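Long-range contact in putative N-acetylmuramoyl-L-alanine amidase,autolysin cwp6 (Peptoclostridium difficile, PDB 5J72), which probably cleaves the amide bond between N-acetylmuramic acid and L-alanine in peptidoglycan as a zinc-dependent autolysin anchored in the cell wall by CWB2 modules: residues 288-293 with 318-323. Numbering follows the deposited sequence.
Sequences ILANKD and QSLSSK
The loop leaving strand 287-290 runs against the turn that leads into helix 322-329, and one nearly straight backbone hydrogen bond joins them, from Ser321 N to Lys292 O at 2.9 Å (172° at the hydrogen), the donor lying above the carbonyl plane. A CA-H...O contact from Lys292 CA to Ser319 O (3.3 Å) extends this pairing, and Asn265 ND2 also donates to that Ser319 oxygen. Ser321 is the N-cap of the helix. With chi1 at 74°, Ser321 OG sits between its backbone N and carbonyl carbon, where it accepts from Lys323 N (3.1 Å) and donates to the anti lone pair of Asp293 OD1 (2.6 Å). These two bonds together hold the hydroxyl in place. Lys323 lies alongside Asp293, its CD 3.7 Å from Asp293 OD1, while Lys323 NZ remains beyond salt-bridge distance. Lys292 stretches its chain, CG anti to the backbone N, across the Gln318 carbonyl; a water bridges Lys292 NZ and Gln318 O. On the buried side, Leu320 CD2 reaches Ala290 CB at 4.4 Å, and both side chains rest on Ile263. A serine N-cap thereby joins the loops after strands 287-290 and 308-314, which flank strand 260-265 in the four-stranded parallel sheet, at the C-terminal ends of the strands in a CWB2 module.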
ATOM      1  N   ILE A 288     -14.198   2.008 -11.072  1.00 20.82           N
ATOM      2  CA  ILE A 288     -14.781   1.944 -12.405  1.00 22.20           C
ATOM      3  C   ILE A 288     -13.632   1.732 -13.334  1.00 23.74           C
ATOM      4  O   ILE A 288     -12.664   2.504 -13.331  1.00 22.89           O
ATOM      5  CB  ILE A 288     -15.509   3.269 -12.691  1.00 22.02           C
ATOM      6  CG1 ILE A 288     -16.797   3.409 -11.811  1.00 23.48           C
ATOM      7  CG2 ILE A 288     -15.851   3.339 -14.216  1.00 23.29           C
ATOM      8  CD1 ILE A 288     -17.938   2.392 -12.168  1.00 20.87           C
ATOM      9  N   LEU A 289     -13.686   0.671 -14.118  1.00 24.98           N
ATOM     10  CA  LEU A 289     -12.609   0.420 -15.042  1.00 22.05           C
ATOM     11  C   LEU A 289     -12.880   1.093 -16.428  1.00 24.71           C
ATOM     12  O   LEU A 289     -13.980   1.013 -16.968  1.00 27.60           O
ATOM     13  CB  LEU A 289     -12.393  -1.088 -15.199  1.00 22.02           C
ATOM     14  CG  LEU A 289     -12.004  -1.763 -13.878  1.00 24.10           C
ATOM     15  CD1 LEU A 289     -11.743  -3.295 -14.151  1.00 26.68           C
ATOM     16  CD2 LEU A 289     -10.687  -1.101 -13.316  1.00 24.52           C
ATOM     17  N   ALA A 290     -11.863   1.700 -16.984  1.00 27.35           N
ATOM     18  CA  ALA A 290     -12.013   2.468 -18.223  1.00 29.56           C
ATOM     19  C   ALA A 290     -10.945   2.150 -19.256  1.00 27.59           C
ATOM     20  O   ALA A 290     -10.013   1.361 -19.048  1.00 26.55           O
ATOM     21  CB  ALA A 290     -11.904   3.949 -17.873  1.00 27.47           C
ATOM     22  N   ASN A 291     -11.135   2.787 -20.455  1.00 28.78           N
ATOM     23  CA  ASN A 291     -10.146   2.747 -21.516  1.00 30.49           C
ATOM     24  C   ASN A 291      -9.277   3.991 -21.301  1.00 31.80           C
ATOM     25  O   ASN A 291      -9.616   4.850 -20.486  1.00 30.43           O
ATOM     26  CB  ASN A 291     -10.851   2.813 -22.922  1.00 33.09           C
ATOM     27  CG  ASN A 291     -11.632   1.555 -23.156  1.00 37.75           C
ATOM     28  OD1 ASN A 291     -11.028   0.509 -23.261  1.00 43.15           O
ATOM     29  ND2 ASN A 291     -12.952   1.548 -23.124  1.00 40.95           N
ATOM     30  N   LYS A 292      -8.197   4.132 -22.038  1.00 31.99           N
ATOM     31  CA  LYS A 292      -7.335   5.289 -21.874  1.00 31.38           C
ATOM     32  C   LYS A 292      -8.040   6.625 -22.053  1.00 31.98           C
ATOM     33  O   LYS A 292      -7.798   7.539 -21.262  1.00 30.47           O
ATOM     34  CB  LYS A 292      -6.189   5.199 -22.863  1.00 33.68           C
ATOM     35  CG  LYS A 292      -5.256   6.389 -22.746  1.00 38.66           C
ATOM     36  CD  LYS A 292      -3.920   6.069 -23.404  1.00 45.48           C
ATOM     37  CE  LYS A 292      -3.233   7.300 -23.889  1.00 52.34           C
ATOM     38  NZ  LYS A 292      -2.273   6.975 -24.980  1.00 56.01           N
ATOM     39  N   ASP A 293      -8.921   6.780 -23.065  1.00 33.14           N
ATOM     40  CA  ASP A 293      -9.566   8.093 -23.257  1.00 35.01           C
ATOM     41  C   ASP A 293     -10.999   8.180 -22.867  1.00 33.43           C
ATOM     42  O   ASP A 293     -11.581   9.267 -23.008  1.00 34.26           O
ATOM     43  CB  ASP A 293      -9.477   8.543 -24.731  1.00 41.07           C
ATOM     44  CG  ASP A 293      -8.063   8.506 -25.257  1.00 47.07           C
ATOM     45  OD1 ASP A 293      -7.174   9.069 -24.604  1.00 42.73           O
ATOM     46  OD2 ASP A 293      -7.849   7.905 -26.324  1.00 52.22           O
ATOM     47  N   GLN A 318      -0.445   8.001 -19.625  1.00 31.87           N
ATOM     48  CA  GLN A 318      -0.467   6.929 -20.582  1.00 35.86           C
ATOM     49  C   GLN A 318      -1.559   5.930 -20.295  1.00 37.95           C
ATOM     50  O   GLN A 318      -1.883   5.134 -21.185  1.00 36.18           O
ATOM     51  CB  GLN A 318       0.862   6.161 -20.585  1.00 43.43           C
ATOM     52  CG  GLN A 318       1.966   6.768 -19.722  1.00 56.50           C
ATOM     53  CD  GLN A 318       1.673   6.720 -18.222  1.00 57.40           C
ATOM     54  OE1 GLN A 318       1.414   7.740 -17.624  1.00 54.86           O
ATOM     55  NE2 GLN A 318       1.701   5.540 -17.588  1.00 56.60           N
ATOM     56  N   SER A 319      -2.114   5.909 -19.053  1.00 32.51           N
ATOM     57  CA  SER A 319      -3.190   4.954 -18.740  1.00 30.59           C
ATOM     58  C   SER A 319      -4.526   5.601 -18.783  1.00 26.99           C
ATOM     59  O   SER A 319      -5.482   4.958 -19.172  1.00 27.27           O
ATOM     60  CB  SER A 319      -2.987   4.363 -17.345  1.00 31.54           C
ATOM     61  OG  SER A 319      -1.811   3.581 -17.358  1.00 34.95           O
ATOM     62  N   LEU A 320      -4.607   6.883 -18.319  1.00 26.65           N
ATOM     63  CA  LEU A 320      -5.850   7.669 -18.284  1.00 25.61           C
ATOM     64  C   LEU A 320      -5.449   9.010 -18.812  1.00 26.92           C
ATOM     65  O   LEU A 320      -4.739   9.748 -18.128  1.00 26.83           O
ATOM     66  CB  LEU A 320      -6.362   7.785 -16.820  1.00 24.57           C
ATOM     67  CG  LEU A 320      -6.753   6.393 -16.248  1.00 25.91           C
ATOM     68  CD1 LEU A 320      -7.083   6.572 -14.748  1.00 27.15           C
ATOM     69  CD2 LEU A 320      -7.997   5.820 -17.044  1.00 22.68           C
ATOM     70  N   SER A 321      -5.897   9.362 -20.040  1.00 26.16           N
ATOM     71  CA  SER A 321      -5.414  10.626 -20.623  1.00 29.23           C
ATOM     72  C   SER A 321      -6.301  11.793 -20.193  1.00 32.54           C
ATOM     73  O   SER A 321      -7.313  11.599 -19.517  1.00 29.48           O
ATOM     74  CB  SER A 321      -5.477  10.495 -22.149  1.00 32.18           C
ATOM     75  OG  SER A 321      -6.843  10.579 -22.537  1.00 31.17           O
ATOM     76  N   SER A 322      -5.953  13.026 -20.642  1.00 29.24           N
ATOM     77  CA  SER A 322      -6.760  14.194 -20.320  1.00 31.83           C
ATOM     78  C   SER A 322      -8.154  14.063 -20.931  1.00 31.02           C
ATOM     79  O   SER A 322      -9.075  14.750 -20.499  1.00 30.26           O
ATOM     80  CB  SER A 322      -6.081  15.464 -20.850  1.00 39.50           C
ATOM     81  OG  SER A 322      -5.863  15.291 -22.239  1.00 47.00           O
ATOM     82  N   LYS A 323      -8.320  13.183 -21.928  1.00 29.58           N
ATOM     83  CA  LYS A 323      -9.632  13.035 -22.553  1.00 32.87           C
ATOM     84  C   LYS A 323     -10.620  12.361 -21.578  1.00 32.05           C
ATOM     85  O   LYS A 323     -11.785  12.779 -21.494  1.00 28.67           O
ATOM     86  CB  LYS A 323      -9.496  12.196 -23.836  1.00 36.12           C
ATOM     87  CG  LYS A 323      -9.048  13.047 -25.057  1.00 43.22           C
ATOM     88  CD  LYS A 323      -8.415  12.163 -26.106  1.00 54.06           C
ATOM     89  CE  LYS A 323      -7.790  12.962 -27.234  1.00 67.34           C
ATOM     90  NZ  LYS A 323      -6.551  12.308 -27.743  1.00 73.28           N
TER
HETATM   91  O   HOH W   1      -0.810   4.745 -24.005  1.00 58.79           O